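Local coordinates for retropepsin-like aspartic endopeptidase domain-containing protein (Legionella pneumophila subsp. pneumophila str. Philadelphia 1, PDB 2PMA), which is of unknown function but carries a retropepsin-like fold that suggests an aspartic endopeptidase, in a family also described as putative ATP-dependent zinc proteases, at residues S32-N37 against T52-T57; Q16-S21 against Y60-E65; E9-I14 against L96-G101; Y5-K10 against S21-T26. All coordinates share one frame; numbering follows the deposited sequence. Where two conformers were deposited one is given.

Contact 1. Residues S32-N37 against T52-T57; sequences SLHAVN and TVPTKT. With ACT (acetate ion), chain C.
The carbonyl oxygen of T52 has two partners on the other strand: V36 N donates to T52 O at 2.8 Å in the carbonyl plane, and A35 brings its CA within 3.1 Å of T52 O, a C-H...O contact. T52 N returns the favour to V36 O at 2.9 Å, so V36 and T52 form an antiparallel hydrogen-bonded pair. Their side chains share a face of the sheet, where V36 CG2 rests 4.0 Å from T52 CB. Beside them lies the P54 ring. Its CG sits equally far, 3.9 Å, from ND1 and CE1 of H34, the two side chains crossing at about a right angle. H34 CG lies anti to the backbone N (chi1 178°). L33 reaches toward the buried interior, its CD2 3.8 Å from V53 CG2, with L20 and F62 nearby. Past the pairing, at N37, a water links T52 OG1 to N37 O; a second water link, to OD1 of the N37 conformer given, is doubtful. At the other end T55 OG1 accepts T57 N in an ST turn, while T57 OG1 donates to an acetate oxygen at 2.6 Å and also bonds Y60 OH; the acetate probably came from the crystallisation liquor. All this belongs to the beta hairpin of strands 31-43 and 46-55, whose chain turns a corner at N37.

Contact 2. Residues Q16-S21 against Y60-E65; sequences QNLTLS and YSFEGE. With FMT (formic acid), chain F.
The rings of Y60 and F62 both receive aliphatic groups from Q16 and L18. Over the centre of one face of the Y60 ring stands L18 CD1, 3.7 Å from the centroid, a CH-pi contact close to the ring normal. Its sister methyl CD2 lies at the edge of the F62 ring, near its plane and 4.0 Å from F62 CZ. One face of F62 is taken by Q16, whose CG is 3.9 Å from the centroid and displaced toward the rim, while Q16 CB comes to 3.6 Å from F62 CZ. L18 is delivered by a G1 beta bulge: N17 and L18 both face L13 where strand 18-24 starts back along strand 8-13, and Q16 occupies the connection just before it. The glutamine chain bends at its second torsion (chi2 -76°), which sets CD near the S61 carbonyl, and the amide plane stands almost upright on the F62 ring, 86° away from it. From there Q16 NE2 donates to S61 O at 2.7 Å, on a lone pair in the carbonyl plane and only 12° out of the amide's own plane. The polar end of Y60 is engaged by T57, through OH to OG1. Farther down strand 58-71, E63 OE2 forms a salt bridge with R50, and E65 N donates to O2 of a formic acid molecule, probably from the crystallisation liquor, at 3.0 Å.

Contact 3. Residues E9-I14 against L96-G101; sequences EKATLI and LNIKLG
I14 forks at CB into two branches that settle on N97 and K99. CG2 stops 3.6 Å from K99 CB; CG1, placed between the backbone N and the carbonyl carbon (chi1 61°), is 3.6 Å from N97 CB, and the terminal CD1 stays 3.8 Å from that same N97 atom. The isoleucine thus straddles N97 and K99, two residues apart on the same strand, at the end of an antiparallel pairing between strands 8-13 and 90-100, part of the large mixed sheet of this retropepsin-like fold. T12 and K99 make the hydrogen-bonded pair: T12 N to K99 O is 2.9 Å, K99 N to T12 O 2.8 Å, and both donors lie in the carbonyl planes. The bond at I14 is poorer, with I14 N 3.3 Å from N97 O and the donor 36° above the carbonyl plane, as the chain leaves the strand. The opposite face, with A11 and I98, turns inward. A11 CB meets I98 CG2, and L121 and L20 add to the same buried layer. Farther along, L100 crosses E9 at about a right angle, its CD1 3.7 Å from E9 CB. N97 holds its amide on both sides, OD1 to T106 OG1 and ND2 to D15 OD1. Where the strands part, a single water donates to K10 O and accepts from G101 N at 2.8 Å.

Contact 4. Residues Y5-K10 against S21-T26; sequences YGYVEK and SAKLDT
The backbones of V8-K10 and S21-K23 run antiparallel, with E9 and A22 as a hydrogen-bonded pair between two non-hydrogen-bonded pairs, V8 with K23 and K10 with S21. They form part of the beta hairpin of strands 8-13 and 18-24, which leads straight to D25 and T26; with G27 these make the Asp-Thr-Gly sequence characteristic of aspartic peptidases, consistent with the family name. A22 N donates to E9 O at 2.8 Å, and E9 N to A22 O at 3.0 Å. One step on, L24 N reaches Y7 O at 2.8 Å from 41° above the carbonyl plane, in keeping with the break in the first strand at Y7. L24 is the main side chain here. Its CD2 touches Y5 CB at 3.5 Å and lies close to the carbonyl oxygen of G6, while CD1 meets E9 CG at 4.0 Å; I128 and L123 pack against it too. E9 bridges back to the break between strands 3-6 and 8-13: G6 N donates to its OE2 at 2.7 Å, on the anti lone pair, T142 OG1 bonds that same oxygen, and T143 N bonds OE1. On the side of V8 and K23, V8 CG2 lies over the Y7 ring, offset toward its rim, and K23 CG approaches the edge of that ring. K10 bends at its second torsion (chi2 -62°), which brings CD to 3.7 Å from S21 OG, and the chain then runs extended until NZ donates to S21 OG at 2.9 Å.

Overall arrangement
Strand 8-13 lies between the two partners it uses in contacts 3 and 4, 90-100 and 18-24; those contacts share E9 and K10, and their centres are about 11 Å apart. Strand 18-24 continues from contact 4 into contact 2, sharing S21. Contact 2 joins contact 3 through L18 O to L13 N (2.8 Å) and packing of F62 on L13. It meets contact 1, about 8 Å away between centres, through V53 N and Y60 O. L33 of contact 1 packs on L13 of contact 3 and L20 of contact 2. Contact 4, which carries the probable active-site sequence at D25-T26, lies farthest from contact 1, about 18 Å between centres and without touching it.

Contact 1. Residues S32-N37 against T52-T57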
loop_
_atom_site.group_PDB
_atom_site.type_symbol
_atom_site.label_atom_id
_atom_site.label_comp_id
_atom_site.label_asym_id
_atom_site.label_seq_id
_atom_site.Cartn_x
_atom_site.Cartn_y
_atom_site.Cartn_z
ATOM N N SER A 32 1.200 -2.638 -3.833
ATOM C CA SER A 32 2.158 -3.537 -3.185
ATOM C C SER A 32 2.938 -2.754 -2.148
ATOM O O SER A 32 3.167 -1.540 -2.296
ATOM C CB SER A 32 3.114 -4.182 -4.188
ATOM O OG SER A 32 3.789 -3.208 -4.947
ATOM N N LEU A 33 3.316 -3.452 -1.092
ATOM C CA LEU A 33 4.018 -2.856 0.023
ATOM C C LEU A 33 5.074 -3.840 0.506
ATOM O O LEU A 33 4.755 -5.027 0.765
ATOM C CB LEU A 33 3.006 -2.642 1.173
ATOM C CG LEU A 33 3.545 -2.164 2.539
ATOM C CD1 LEU A 33 4.186 -0.722 2.480
ATOM C CD2 LEU A 33 2.416 -2.152 3.591
ATOM N N HIS A 34 6.319 -3.394 0.635
ATOM C CA HIS A 34 7.332 -4.320 1.170
ATOM C C HIS A 34 7.098 -4.562 2.660
ATOM O O HIS A 34 6.986 -3.620 3.464
ATOM C CB HIS A 34 8.750 -3.842 0.903
ATOM C CG HIS A 34 9.791 -4.754 1.487
ATOM N ND1 HIS A 34 10.799 -4.300 2.307
ATOM C CD2 HIS A 34 9.931 -6.102 1.427
ATOM C CE1 HIS A 34 11.551 -5.324 2.686
ATOM N NE2 HIS A 34 11.035 -6.430 2.187
ATOM N N ALA A 35 7.003 -5.829 3.038
ATOM C CA ALA A 35 6.715 -6.153 4.406
ATOM C C ALA A 35 7.485 -7.431 4.690
ATOM O O ALA A 35 7.724 -8.255 3.793
ATOM C CB ALA A 35 5.201 -6.385 4.633
ATOM N N VAL A 36 7.904 -7.556 5.919
ATOM C CA VAL A 36 8.649 -8.775 6.393
ATOM C C VAL A 36 8.002 -9.415 7.636
ATOM O O VAL A 36 7.121 -8.803 8.256
ATOM C CB VAL A 36 10.129 -8.420 6.675
ATOM C CG1 VAL A 36 10.791 -7.838 5.395
ATOM C CG2 VAL A 36 10.238 -7.372 7.789
ATOM N N ASN A 37 8.434 -10.630 8.008
ATOM C CA ASN A 37 7.979 -11.264 9.252
ATOM C C ASN A 37 6.466 -11.476 9.277
ATOM O O ASN A 37 5.778 -11.128 10.251
ATOM C CB ASN A 37 8.424 -10.423 10.480
ATOM C CG ASN A 37 9.952 -10.228 10.553
ATOM O OD1 ASN A 37 10.447 -9.214 11.066
ATOM N ND2 ASN A 37 10.688 -11.189 10.054
ATOM N N THR A 52 5.467 -6.711 9.378
ATOM C CA THR A 52 6.300 -5.540 9.687
ATOM C C THR A 52 6.578 -4.781 8.409
ATOM O O THR A 52 6.998 -5.370 7.360
ATOM C CB THR A 52 7.565 -6.047 10.427
ATOM O OG1 THR A 52 7.132 -6.587 11.678
ATOM C CG2 THR A 52 8.595 -4.927 10.688
ATOM N N VAL A 53 6.454 -3.454 8.466
ATOM C CA VAL A 53 7.104 -2.614 7.471
ATOM C C VAL A 53 8.429 -2.027 7.983
ATOM O O VAL A 53 8.425 -1.228 8.928
ATOM C CB VAL A 53 6.153 -1.450 7.061
ATOM C CG1 VAL A 53 6.833 -0.506 5.997
ATOM C CG2 VAL A 53 4.807 -2.035 6.569
ATOM N N PRO A 54 9.566 -2.397 7.359
ATOM C CA PRO A 54 10.870 -1.870 7.801
ATOM C C PRO A 54 11.148 -0.514 7.155
ATOM O O PRO A 54 10.788 -0.298 5.997
ATOM C CB PRO A 54 11.878 -2.929 7.328
ATOM C CG PRO A 54 11.181 -3.634 6.136
ATOM C CD PRO A 54 9.669 -3.408 6.275
ATOM N N THR A 55 11.695 0.429 7.907
ATOM C CA THR A 55 11.998 1.748 7.324
ATOM C C THR A 55 13.316 2.242 7.885
ATOM O O THR A 55 13.890 1.631 8.799
ATOM C CB THR A 55 10.931 2.828 7.687
ATOM O OG1 THR A 55 11.116 3.195 9.054
ATOM C CG2 THR A 55 9.480 2.321 7.517
ATOM N N LYS A 56 13.775 3.386 7.386
ATOM C CA LYS A 56 14.957 4.023 7.982
ATOM C C LYS A 56 14.754 4.487 9.426
ATOM O O LYS A 56 15.726 4.665 10.178
ATOM C CB LYS A 56 15.427 5.188 7.096
ATOM C CG LYS A 56 15.912 4.690 5.746
ATOM C CD LYS A 56 17.187 3.851 5.870
ATOM C CE LYS A 56 17.090 2.505 5.111
ATOM N NZ LYS A 56 16.464 2.612 3.742
ATOM N N THR A 57 13.504 4.704 9.821
ATOM C CA THR A 57 13.238 5.092 11.224
ATOM C C THR A 57 12.806 3.892 12.077
ATOM O O THR A 57 12.117 4.068 13.112
ATOM C CB THR A 57 12.172 6.200 11.320
ATOM O OG1 THR A 57 10.892 5.719 10.863
ATOM C CG2 THR A 57 12.621 7.434 10.509
HETATM C C ACT C . 9.349 7.243 8.064
HETATM O O ACT C . 9.163 6.880 9.251
HETATM O OXT ACT C . 10.098 6.526 7.363
HETATM C CH3 ACT C . 8.714 8.476 7.501
HETATM O O HOH W 1 9.232 -7.865 12.838
HETATM O O HOH W 2 5.376 -8.978 11.971
#

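Contact 2. Residues Q16-S21 against Y60-E65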
loop_
_atom_site.group_PDB
_atom_site.type_symbol
_atom_site.label_atom_id
_atom_site.label_comp_id
_atom_site.label_asym_id
_atom_site.label_seq_id
_atom_site.Cartn_x
_atom_site.Cartn_y
_atom_site.Cartn_z
ATOM N N GLN A 16 -0.448 3.116 12.032
ATOM C CA GLN A 16 0.824 3.412 12.724
ATOM C C GLN A 16 1.303 4.840 12.457
ATOM O O GLN A 16 2.450 5.179 12.786
ATOM C CB GLN A 16 1.902 2.373 12.314
ATOM C CG GLN A 16 1.618 0.962 12.871
ATOM C CD GLN A 16 1.969 0.874 14.403
ATOM O OE1 GLN A 16 1.909 1.859 15.129
ATOM N NE2 GLN A 16 2.353 -0.272 14.846
ATOM N N ASN A 17 0.420 5.690 11.907
ATOM C CA ASN A 17 0.787 7.059 11.495
ATOM C C ASN A 17 2.100 7.054 10.744
ATOM O O ASN A 17 2.980 7.846 11.043
ATOM C CB ASN A 17 0.896 7.980 12.720
ATOM C CG ASN A 17 -0.439 8.132 13.441
ATOM O OD1 ASN A 17 -1.257 8.932 13.045
ATOM N ND2 ASN A 17 -0.641 7.367 14.502
ATOM N N LEU A 18 2.223 6.151 9.784
ATOM C CA LEU A 18 3.486 5.918 9.093
ATOM C C LEU A 18 3.336 6.517 7.702
ATOM O O LEU A 18 2.561 5.992 6.908
ATOM C CB LEU A 18 3.742 4.410 8.957
ATOM C CG LEU A 18 4.976 4.040 8.095
ATOM C CD1 LEU A 18 6.264 4.680 8.662
ATOM C CD2 LEU A 18 5.091 2.522 8.050
ATOM N N THR A 19 4.067 7.593 7.440
ATOM C CA THR A 19 4.010 8.248 6.133
ATOM C C THR A 19 5.161 7.740 5.248
ATOM O O THR A 19 6.332 7.741 5.660
ATOM C CB THR A 19 3.982 9.777 6.290
ATOM O OG1 THR A 19 2.857 10.133 7.094
ATOM C CG2 THR A 19 3.796 10.469 4.927
ATOM N N LEU A 20 4.822 7.270 4.056
ATOM C CA LEU A 20 5.797 6.682 3.122
ATOM C C LEU A 20 5.673 7.375 1.767
ATOM O O LEU A 20 4.591 7.903 1.426
ATOM C CB LEU A 20 5.488 5.201 2.899
ATOM C CG LEU A 20 5.512 4.276 4.119
ATOM C CD1 LEU A 20 5.174 2.864 3.695
ATOM C CD2 LEU A 20 6.901 4.329 4.765
ATOM N N SER A 21 6.765 7.406 1.015
ATOM C CA SER A 21 6.666 7.792 -0.415
ATOM C C SER A 21 6.014 6.655 -1.182
ATOM O O SER A 21 6.403 5.486 -1.026
ATOM C CB SER A 21 8.063 8.065 -0.986
ATOM O OG SER A 21 8.478 9.314 -0.530
ATOM N N TYR A 60 7.642 -0.981 11.789
ATOM C CA TYR A 60 6.237 -0.685 12.176
ATOM C C TYR A 60 5.420 -1.952 11.956
ATOM O O TYR A 60 5.401 -2.460 10.839
ATOM C CB TYR A 60 5.612 0.464 11.312
ATOM C CG TYR A 60 6.398 1.803 11.553
ATOM C CD1 TYR A 60 5.892 2.784 12.419
ATOM C CD2 TYR A 60 7.661 2.007 10.995
ATOM C CE1 TYR A 60 6.674 3.979 12.706
ATOM C CE2 TYR A 60 8.415 3.187 11.232
ATOM C CZ TYR A 60 7.894 4.166 12.098
ATOM O OH TYR A 60 8.599 5.308 12.381
ATOM N N SER A 61 4.691 -2.362 12.992
ATOM C CA SER A 61 3.915 -3.600 12.936
ATOM C C SER A 61 2.448 -3.278 12.605
ATOM O O SER A 61 1.856 -2.296 13.165
ATOM C CB SER A 61 4.057 -4.341 14.274
ATOM O OG SER A 61 3.402 -5.607 14.189
ATOM N N PHE A 62 1.871 -4.068 11.688
ATOM C CA PHE A 62 0.473 -3.909 11.321
ATOM C C PHE A 62 -0.248 -5.249 11.400
ATOM O O PHE A 62 0.387 -6.308 11.331
ATOM C CB PHE A 62 0.395 -3.446 9.863
ATOM C CG PHE A 62 0.922 -2.065 9.630
ATOM C CD1 PHE A 62 0.035 -0.987 9.609
ATOM C CD2 PHE A 62 2.286 -1.839 9.451
ATOM C CE1 PHE A 62 0.487 0.329 9.418
ATOM C CE2 PHE A 62 2.758 -0.537 9.227
ATOM C CZ PHE A 62 1.843 0.560 9.210
ATOM N N GLU A 63 -1.581 -5.195 11.477
ATOM C CA GLU A 63 -2.394 -6.394 11.181
ATOM C C GLU A 63 -3.399 -5.985 10.099
ATOM O O GLU A 63 -3.921 -4.839 10.092
ATOM C CB GLU A 63 -3.110 -6.913 12.423
ATOM C CG GLU A 63 -2.119 -7.310 13.551
ATOM C CD GLU A 63 -2.801 -8.003 14.736
ATOM O OE1 GLU A 63 -4.037 -7.932 14.803
ATOM O OE2 GLU A 63 -2.076 -8.605 15.582
ATOM N N GLY A 64 -3.660 -6.885 9.173
ATOM C CA GLY A 64 -4.623 -6.587 8.109
ATOM C C GLY A 64 -5.411 -7.838 7.771
ATOM O O GLY A 64 -4.875 -8.934 7.846
ATOM N N GLU A 65 -6.674 -7.654 7.389
ATOM C CA GLU A 65 -7.515 -8.764 6.971
ATOM C C GLU A 65 -6.856 -9.456 5.790
ATOM O O GLU A 65 -6.442 -8.791 4.858
ATOM C CB GLU A 65 -8.883 -8.227 6.547
ATOM C CG GLU A 65 -9.696 -7.726 7.717
ATOM C CD GLU A 65 -10.921 -6.981 7.223
ATOM O OE1 GLU A 65 -10.940 -5.747 7.347
ATOM O OE2 GLU A 65 -11.800 -7.654 6.653
HETATM C C FMT F . -8.043 -3.772 8.181
HETATM O O1 FMT F . -9.214 -3.282 8.013
HETATM O O2 FMT F . -7.633 -4.873 7.729
#

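Contact 3. Residues E9-I14 against L96-G101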
loop_
_atom_site.group_PDB
_atom_site.type_symbol
_atom_site.label_atom_id
_atom_site.label_comp_id
_atom_site.label_asym_id
_atom_site.label_seq_id
_atom_site.Cartn_x
_atom_site.Cartn_y
_atom_site.Cartn_z
ATOM N N GLU A 9 3.719 10.407 -4.333
ATOM C CA GLU A 9 2.977 11.161 -3.320
ATOM C C GLU A 9 3.341 10.614 -1.959
ATOM O O GLU A 9 3.708 9.462 -1.849
ATOM C CB GLU A 9 1.456 10.983 -3.503
ATOM C CG GLU A 9 0.853 11.617 -4.800
ATOM C CD GLU A 9 0.852 13.138 -4.772
ATOM O OE1 GLU A 9 1.076 13.747 -3.699
ATOM O OE2 GLU A 9 0.619 13.751 -5.836
ATOM N N LYS A 10 3.171 11.409 -0.911
ATOM C CA LYS A 10 3.286 10.828 0.432
ATOM C C LYS A 10 1.922 10.241 0.760
ATOM O O LYS A 10 0.879 10.857 0.464
ATOM C CB LYS A 10 3.677 11.903 1.454
ATOM C CG LYS A 10 5.121 12.414 1.322
ATOM C CD LYS A 10 6.175 11.319 1.535
ATOM C CE LYS A 10 7.585 11.964 1.710
ATOM N NZ LYS A 10 8.549 10.837 1.891
ATOM N N ALA A 11 1.906 9.044 1.329
ATOM C CA ALA A 11 0.665 8.365 1.715
ATOM C C ALA A 11 0.900 7.886 3.146
ATOM O O ALA A 11 2.033 7.548 3.506
ATOM C CB ALA A 11 0.412 7.152 0.829
ATOM N N THR A 12 -0.147 7.852 3.945
ATOM C CA THR A 12 0.034 7.501 5.344
ATOM C C THR A 12 -0.705 6.212 5.655
ATOM O O THR A 12 -1.886 6.097 5.335
ATOM C CB THR A 12 -0.449 8.633 6.265
ATOM O OG1 THR A 12 0.293 9.825 5.984
ATOM C CG2 THR A 12 -0.249 8.210 7.750
ATOM N N LEU A 13 -0.004 5.241 6.256
ATOM C CA LEU A 13 -0.623 4.005 6.732
ATOM C C LEU A 13 -1.102 4.350 8.132
ATOM O O LEU A 13 -0.348 4.256 9.099
ATOM C CB LEU A 13 0.388 2.838 6.758
ATOM C CG LEU A 13 0.772 2.238 5.396
ATOM C CD1 LEU A 13 1.276 3.295 4.427
ATOM C CD2 LEU A 13 1.801 1.115 5.491
ATOM N N ILE A 14 -2.363 4.771 8.225
ATOM C CA ILE A 14 -2.848 5.475 9.412
ATOM C C ILE A 14 -2.791 4.659 10.713
ATOM O O ILE A 14 -2.770 5.240 11.783
ATOM C CB ILE A 14 -4.234 6.053 9.212
ATOM C CG1 ILE A 14 -5.250 4.956 8.921
ATOM C CG2 ILE A 14 -4.197 7.115 8.075
ATOM C CD1 ILE A 14 -6.685 5.466 9.008
ATOM N N LEU A 96 -5.530 -2.569 3.881
ATOM C CA LEU A 96 -4.665 -1.587 4.557
ATOM C C LEU A 96 -5.333 -0.216 4.497
ATOM O O LEU A 96 -5.736 0.204 3.419
ATOM C CB LEU A 96 -3.318 -1.517 3.820
ATOM C CG LEU A 96 -2.236 -0.449 4.088
ATOM C CD1 LEU A 96 -1.403 -0.727 5.334
ATOM C CD2 LEU A 96 -1.308 -0.358 2.891
ATOM N N ASN A 97 -5.430 0.464 5.655
ATOM C CA ASN A 97 -6.032 1.809 5.751
ATOM C C ASN A 97 -4.984 2.834 5.362
ATOM O O ASN A 97 -3.924 2.931 5.995
ATOM C CB ASN A 97 -6.538 2.078 7.193
ATOM C CG ASN A 97 -7.408 0.959 7.719
ATOM O OD1 ASN A 97 -8.251 0.466 6.990
ATOM N ND2 ASN A 97 -7.214 0.549 8.999
ATOM N N ILE A 98 -5.254 3.568 4.279
ATOM C CA ILE A 98 -4.251 4.483 3.689
ATOM C C ILE A 98 -4.866 5.861 3.451
ATOM O O ILE A 98 -5.972 5.975 2.898
ATOM C CB ILE A 98 -3.750 3.970 2.333
ATOM C CG1 ILE A 98 -3.040 2.624 2.517
ATOM C CG2 ILE A 98 -2.771 4.973 1.674
ATOM C CD1 ILE A 98 -2.652 1.955 1.235
ATOM N N LYS A 99 -4.126 6.897 3.860
ATOM C CA LYS A 99 -4.557 8.273 3.661
ATOM C C LYS A 99 -3.694 8.912 2.561
ATOM O O LYS A 99 -2.471 8.784 2.564
ATOM C CB LYS A 99 -4.456 9.037 4.985
ATOM C CG LYS A 99 -4.796 10.530 4.903
ATOM C CD LYS A 99 -4.702 11.140 6.276
ATOM C CE LYS A 99 -5.495 12.437 6.365
ATOM N NZ LYS A 99 -4.791 13.521 5.637
ATOM N N LEU A 100 -4.343 9.544 1.598
ATOM C CA LEU A 100 -3.665 10.255 0.506
ATOM C C LEU A 100 -4.338 11.624 0.454
ATOM O O LEU A 100 -5.535 11.708 0.147
ATOM C CB LEU A 100 -3.846 9.507 -0.821
ATOM C CG LEU A 100 -3.326 10.185 -2.104
ATOM C CD1 LEU A 100 -1.825 10.321 -2.031
ATOM C CD2 LEU A 100 -3.725 9.319 -3.329
ATOM N N GLY A 101 -3.590 12.677 0.787
ATOM C CA GLY A 101 -4.194 14.012 0.938
ATOM C C GLY A 101 -5.222 13.937 2.048
ATOM O O GLY A 101 -4.933 13.406 3.128
HETATM O O HOH W 3 -0.815 12.538 1.300
#

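Contact 4. Residues Y5-K10 against S21-T26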
loop_
_atom_site.group_PDB
_atom_site.type_symbol
_atom_site.label_atom_id
_atom_site.label_comp_id
_atom_site.label_asym_id
_atom_site.label_seq_id
_atom_site.Cartn_x
_atom_site.Cartn_y
_atom_site.Cartn_z
ATOM N N TYR A 5 -3.184 13.714 -9.133
ATOM C CA TYR A 5 -2.008 13.459 -8.269
ATOM C C TYR A 5 -0.746 13.390 -9.103
ATOM O O TYR A 5 -0.831 13.220 -10.327
ATOM C CB TYR A 5 -2.212 12.108 -7.585
ATOM C CG TYR A 5 -3.438 12.095 -6.708
ATOM C CD1 TYR A 5 -3.461 12.824 -5.515
ATOM C CD2 TYR A 5 -4.575 11.350 -7.068
ATOM C CE1 TYR A 5 -4.610 12.842 -4.686
ATOM C CE2 TYR A 5 -5.725 11.345 -6.239
ATOM C CZ TYR A 5 -5.722 12.085 -5.058
ATOM O OH TYR A 5 -6.832 12.106 -4.239
ATOM N N GLY A 6 0.427 13.557 -8.484
ATOM C CA GLY A 6 1.670 13.279 -9.225
ATOM C C GLY A 6 2.008 11.771 -9.198
ATOM O O GLY A 6 1.293 10.954 -8.579
ATOM N N TYR A 7 3.105 11.381 -9.845
ATOM C CA TYR A 7 3.452 9.969 -9.865
ATOM C C TYR A 7 4.123 9.490 -8.561
ATOM O O TYR A 7 4.263 8.278 -8.353
ATOM C CB TYR A 7 4.271 9.591 -11.091
ATOM C CG TYR A 7 5.760 9.813 -10.942
ATOM C CD1 TYR A 7 6.319 11.078 -11.132
ATOM C CD2 TYR A 7 6.612 8.738 -10.652
ATOM C CE1 TYR A 7 7.701 11.276 -11.011
ATOM C CE2 TYR A 7 7.965 8.915 -10.515
ATOM C CZ TYR A 7 8.511 10.174 -10.685
ATOM O OH TYR A 7 9.867 10.310 -10.555
ATOM N N VAL A 8 4.554 10.436 -7.712
ATOM C CA VAL A 8 4.992 10.093 -6.355
ATOM C C VAL A 8 4.237 10.985 -5.416
ATOM O O VAL A 8 4.122 12.182 -5.667
ATOM C CB VAL A 8 6.502 10.324 -6.113
ATOM C CG1 VAL A 8 6.883 9.821 -4.719
ATOM C CG2 VAL A 8 7.331 9.629 -7.140
ATOM N N GLU A 9 3.719 10.407 -4.333
ATOM C CA GLU A 9 2.977 11.161 -3.320
ATOM C C GLU A 9 3.341 10.614 -1.959
ATOM O O GLU A 9 3.708 9.462 -1.849
ATOM C CB GLU A 9 1.456 10.983 -3.503
ATOM C CG GLU A 9 0.853 11.617 -4.800
ATOM C CD GLU A 9 0.852 13.138 -4.772
ATOM O OE1 GLU A 9 1.076 13.747 -3.699
ATOM O OE2 GLU A 9 0.619 13.751 -5.836
ATOM N N LYS A 10 3.171 11.409 -0.911
ATOM C CA LYS A 10 3.286 10.828 0.432
ATOM C C LYS A 10 1.922 10.241 0.760
ATOM O O LYS A 10 0.879 10.857 0.464
ATOM C CB LYS A 10 3.677 11.903 1.454
ATOM C CG LYS A 10 5.121 12.414 1.322
ATOM C CD LYS A 10 6.175 11.319 1.535
ATOM C CE LYS A 10 7.585 11.964 1.710
ATOM N NZ LYS A 10 8.549 10.837 1.891
ATOM N N SER A 21 6.765 7.406 1.015
ATOM C CA SER A 21 6.666 7.792 -0.415
ATOM C C SER A 21 6.014 6.655 -1.182
ATOM O O SER A 21 6.403 5.486 -1.026
ATOM C CB SER A 21 8.063 8.065 -0.986
ATOM O OG SER A 21 8.478 9.314 -0.530
ATOM N N ALA A 22 4.996 6.970 -1.977
ATOM C CA ALA A 22 4.263 5.957 -2.711
ATOM C C ALA A 22 4.373 6.326 -4.192
ATOM O O ALA A 22 4.268 7.504 -4.539
ATOM C CB ALA A 22 2.786 5.947 -2.282
ATOM N N LYS A 23 4.621 5.347 -5.046
ATOM C CA LYS A 23 4.568 5.590 -6.474
ATOM C C LYS A 23 3.182 5.241 -6.976
ATOM O O LYS A 23 2.631 4.195 -6.641
ATOM C CB LYS A 23 5.634 4.772 -7.222
ATOM C CG LYS A 23 5.673 5.067 -8.721
ATOM C CD LYS A 23 6.969 4.633 -9.354
ATOM C CE LYS A 23 7.009 3.116 -9.464
ATOM N NZ LYS A 23 8.158 2.722 -10.379
ATOM N N LEU A 24 2.595 6.139 -7.767
ATOM C CA LEU A 24 1.273 5.886 -8.358
ATOM C C LEU A 24 1.531 5.398 -9.785
ATOM O O LEU A 24 2.065 6.139 -10.627
ATOM C CB LEU A 24 0.427 7.163 -8.342
ATOM C CG LEU A 24 -0.260 7.509 -7.012
ATOM C CD1 LEU A 24 0.758 7.789 -5.915
ATOM C CD2 LEU A 24 -1.183 8.743 -7.199
ATOM N N ASP A 25 1.187 4.130 -10.017
ATOM C CA ASP A 25 1.675 3.362 -11.150
ATOM C C ASP A 25 0.479 2.868 -11.953
ATOM O O ASP A 25 -0.123 1.854 -11.621
ATOM C CB ASP A 25 2.470 2.156 -10.617
ATOM C CG ASP A 25 3.114 1.321 -11.717
ATOM O OD1 ASP A 25 2.828 1.517 -12.906
ATOM O OD2 ASP A 25 3.960 0.468 -11.387
ATOM N N THR A 26 0.155 3.562 -13.041
ATOM C CA THR A 26 -1.026 3.192 -13.832
ATOM C C THR A 26 -0.781 1.914 -14.677
ATOM O O THR A 26 -1.723 1.352 -15.219
ATOM C CB THR A 26 -1.491 4.349 -14.729
ATOM O OG1 THR A 26 -0.412 4.694 -15.600
ATOM C CG2 THR A 26 -1.850 5.592 -13.874
#